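Glycerate dehydrogenase related protein (PDB 3GVX) probably catalyses the NAD(P)-dependent interconversion of 2-oxoacids and D-2-hydroxyacids, such as hydroxypyruvate and glycerate. Local coordinates at the interface of chains A and B. Numbering follows the deposited sequence. Chains: chain A/B, Glycerate dehydrogenase related protein.

Contact 1: the interface of chains A and B. Residues chain A 119, 121, 143-144; chain B 83, 136, 267, 271.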
# COMPACT_ATOMS: atom_id res chain seq x y z
N LEU A 119 0.15 12.28 -3.17
CA LEU A 119 0.70 11.11 -3.80
C LEU A 119 1.91 10.65 -2.98
O LEU A 119 2.67 11.47 -2.48
CB LEU A 119 1.09 11.47 -5.24
CG LEU A 119 1.66 10.37 -6.13
CD1 LEU A 119 0.56 9.65 -6.93
CD2 LEU A 119 2.68 11.05 -7.03
N TYR A 121 4.28 8.35 -4.09
CA TYR A 121 5.38 8.24 -5.02
C TYR A 121 6.26 9.49 -5.03
O TYR A 121 5.76 10.59 -5.20
CB TYR A 121 4.84 8.00 -6.43
CG TYR A 121 5.91 7.70 -7.43
CD1 TYR A 121 6.18 6.39 -7.80
CD2 TYR A 121 6.67 8.72 -8.02
CE1 TYR A 121 7.19 6.09 -8.71
CE2 TYR A 121 7.69 8.43 -8.93
CZ TYR A 121 7.94 7.12 -9.28
OH TYR A 121 8.92 6.82 -10.21
N ALA A 143 8.54 0.08 -2.68
CA ALA A 143 7.63 -0.39 -3.73
C ALA A 143 6.74 0.76 -4.19
O ALA A 143 6.44 0.90 -5.36
CB ALA A 143 6.78 -1.55 -3.22
N PHE A 144 6.34 1.60 -3.24
CA PHE A 144 5.50 2.75 -3.55
C PHE A 144 6.35 3.86 -4.18
O PHE A 144 5.82 4.87 -4.62
CB PHE A 144 4.82 3.27 -2.28
CG PHE A 144 3.46 2.69 -2.03
CD1 PHE A 144 2.34 3.19 -2.66
CD2 PHE A 144 3.28 1.64 -1.16
CE1 PHE A 144 1.08 2.65 -2.42
CE2 PHE A 144 2.03 1.09 -0.92
CZ PHE A 144 0.94 1.60 -1.56
N ILE B 83 0.36 5.34 -11.76
CA ILE B 83 0.99 5.32 -10.44
C ILE B 83 -0.03 5.84 -9.43
O ILE B 83 -0.30 5.21 -8.40
CB ILE B 83 2.23 6.24 -10.40
CG1 ILE B 83 3.40 5.54 -11.09
CG2 ILE B 83 2.53 6.68 -8.96
CD1 ILE B 83 4.63 6.39 -11.27
N ARG B 136 0.69 -1.59 -12.73
CA ARG B 136 1.15 -0.86 -11.57
C ARG B 136 0.52 -1.42 -10.30
O ARG B 136 1.16 -1.51 -9.27
CB ARG B 136 0.82 0.63 -11.71
CG ARG B 136 1.37 1.49 -10.60
CD ARG B 136 2.89 1.37 -10.47
NE ARG B 136 3.37 2.16 -9.34
CZ ARG B 136 4.64 2.32 -8.99
NH1 ARG B 136 5.60 1.74 -9.68
NH2 ARG B 136 4.92 3.08 -7.94
N ILE B 267 5.44 15.24 -10.37
CA ILE B 267 6.22 14.08 -10.66
C ILE B 267 6.28 13.73 -12.15
O ILE B 267 7.22 13.05 -12.59
CB ILE B 267 5.65 12.95 -9.76
CG1 ILE B 267 6.75 12.46 -8.82
CG2 ILE B 267 4.91 11.91 -10.58
CD1 ILE B 267 8.12 12.27 -9.47
N LEU B 271 9.47 12.06 -14.54
CA LEU B 271 9.31 10.81 -15.27
C LEU B 271 9.61 11.03 -16.76
O LEU B 271 10.16 10.16 -17.42
CB LEU B 271 7.88 10.26 -15.09
CG LEU B 271 7.52 9.81 -13.66
CD1 LEU B 271 6.00 9.68 -13.53
CD2 LEU B 271 8.24 8.51 -13.33
O HOH W 1 3.46 4.56 -5.90
O HOH W 2 7.88 2.47 -7.67
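The ring of A:Tyr121 pushes into a groove of chain B, with B:Ile83 over one face and B:Ile267 at its rim. CD1 of B:Ile83 makes a CH-pi contact and sits 3.8 Å from the centroid of the A:Tyr121 ring, shifted toward the CE1 side. The CG2 branch of the same isoleucine reaches down to the root of the ring, 3.7 Å from CB of A:Tyr121. With CG of the tyrosine anti to the backbone N (chi1 -172°), the ring stretches away from its own loop along chain B. B:Ile267 crosses it nearly at a right angle: CD1 lies in plane at the edge, and CG1 is 3.8 Å from A:Tyr121 CD2. Farther out, the phenol OH of A:Tyr121 meets CD2 of B:Leu271 at 3.6 Å.

On the opposite rim, B:Arg136 presents NH2 to A:Tyr121 CD1 at 3.5 Å, its guanidinium turned 63° from the ring rather than stacked on it. Within chain B, CG1 of B:Ile83 lies over one guanidinium face, toward its rim, so it touches both flat groups. The guanidinium edge turns to two waters: NH2 binds water 1, which also meets A:Phe144 O at 2.7 Å, while NH1 and NH2 share water 2, bound to A:Ala143 O. These carbonyls end helix 132-144, a place likely to favour the arginine's charge. The patch packs a loop, and through water a helix end, of one subunit against three helices of the other, and probably helps hold the dimer together.

Contact 2: the interface of chains A and B. Residues chain A 254-256, 260-261; chain B 114-116.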
# COMPACT_ATOMS: atom_id res chain seq x y z
N PRO A 254 -8.07 1.19 17.30
CA PRO A 254 -7.87 0.61 18.63
C PRO A 254 -6.81 -0.49 18.78
O PRO A 254 -7.14 -1.61 19.12
CB PRO A 254 -9.27 0.10 18.98
CG PRO A 254 -9.77 -0.38 17.64
CD PRO A 254 -9.33 0.72 16.70
N HIS A 255 -5.55 -0.16 18.52
CA HIS A 255 -4.46 -1.11 18.71
C HIS A 255 -4.70 -2.47 18.03
O HIS A 255 -4.48 -3.51 18.63
CB HIS A 255 -4.26 -1.32 20.22
CG HIS A 255 -2.85 -1.61 20.62
ND1 HIS A 255 -2.41 -1.48 21.92
CD2 HIS A 255 -1.78 -1.98 19.89
CE1 HIS A 255 -1.12 -1.76 21.97
NE2 HIS A 255 -0.71 -2.07 20.76
N VAL A 256 -5.13 -2.46 16.77
CA VAL A 256 -5.38 -3.71 16.06
C VAL A 256 -4.43 -3.95 14.88
O VAL A 256 -4.70 -4.79 14.02
CB VAL A 256 -6.83 -3.74 15.55
CG1 VAL A 256 -7.81 -3.80 16.72
CG2 VAL A 256 -7.10 -2.52 14.65
N MSE A 260 -4.24 -9.71 18.41
CA MSE A 260 -5.33 -9.30 19.25
C MSE A 260 -5.61 -10.18 20.43
O MSE A 260 -5.58 -11.41 20.40
CB MSE A 260 -6.60 -9.17 18.46
CG MSE A 260 -7.46 -8.06 18.95
SE MSE A 260 -8.61 -7.96 17.60
CE MSE A 260 -7.33 -7.74 16.20
N SER A 261 -5.86 -9.48 21.50
CA SER A 261 -6.19 -10.08 22.74
C SER A 261 -7.15 -11.27 22.47
O SER A 261 -6.97 -12.36 22.99
CB SER A 261 -6.80 -8.96 23.58
OG SER A 261 -6.07 -7.76 23.31
N GLN B 114 -11.78 -3.36 20.04
CA GLN B 114 -11.04 -4.16 19.11
C GLN B 114 -11.86 -5.13 18.31
O GLN B 114 -12.86 -5.68 18.76
CB GLN B 114 -9.94 -4.91 19.83
CG GLN B 114 -9.05 -4.00 20.61
CD GLN B 114 -7.79 -4.68 21.02
OE1 GLN B 114 -7.82 -5.81 21.50
NE2 GLN B 114 -6.66 -4.01 20.82
N SER B 115 -11.40 -5.31 17.09
CA SER B 115 -12.03 -6.21 16.17
C SER B 115 -10.97 -6.59 15.15
O SER B 115 -10.04 -5.83 14.89
CB SER B 115 -13.20 -5.51 15.50
OG SER B 115 -13.91 -6.42 14.70
N PRO B 116 -11.09 -7.78 14.59
CA PRO B 116 -10.13 -8.24 13.60
C PRO B 116 -10.21 -7.53 12.26
O PRO B 116 -11.25 -6.97 11.89
CB PRO B 116 -10.41 -9.74 13.49
CG PRO B 116 -11.86 -9.84 13.90
CD PRO B 116 -11.93 -8.90 15.06
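B:Gln114 carries this contact by laying its side-chain amide between two stretches of chain A. Its NE2 donates to A:Pro254 O at 3.0 Å, with 159° at the hydrogen; the acceptor lies close to the plane of the glutamine amide. A:His255 O, 3.1 Å from NE2 of B:Gln114, lies well out of the amide plane, so any hydrogen bond there is probably weaker. At the other end of the amide, A:Ser261 OG donates to OE1 at 3.2 Å, in the carbonyl plane on a lone pair. Bonded at both ends, the amide is probably fixed, since a flip would set OE1 against the A:Pro254 carbonyl. Beyond CG the glutamine chain is extended (chi2 -166°), which carries the amide deep enough to reach both stretches.

A:Met260, modelled as selenomethionine, runs past the glutamine in the opposite direction, its CG 3.4 Å from OE1. A bend at chi3 (-55°) turns CE toward the backbone of B:Ser115 and B:Pro116. Here directed bonds give way to undirected contacts: CG1 of A:Val256 touches B:Ser115 O at 3.5 Å, and CE of A:Met260 lies more loosely, 3.9 Å from B:Pro116 CA.

Were B:Gln114 an alanine, the A:Pro254 carbonyl and the A:Ser261 hydroxyl would probably lose this partner, and a gap would open beside A:Met260. In this family the histidine of the Pro-His motif, here A:His255, is the catalytic acid-base, so the site joins the subunits and may steady the catalytic loop from across the dimer.

The C-alpha centres of contact 1 and contact 2 lie about 31 Å apart, and the two have no residue position in common. They nevertheless use neighbouring pieces of the same segments with the chains exchanged. Contact 1 takes residues 119 and 121 from chain A, contact 2 residues 114-116 from chain B, all between helix 100-108 and strand 124-128. Their partners include helix 266-279 in contact 1 and the loop leading into it in contact 2. By the two-fold symmetry both patches occur twice, so each subunit reaches over the other, consistent with the dimers typical of this family.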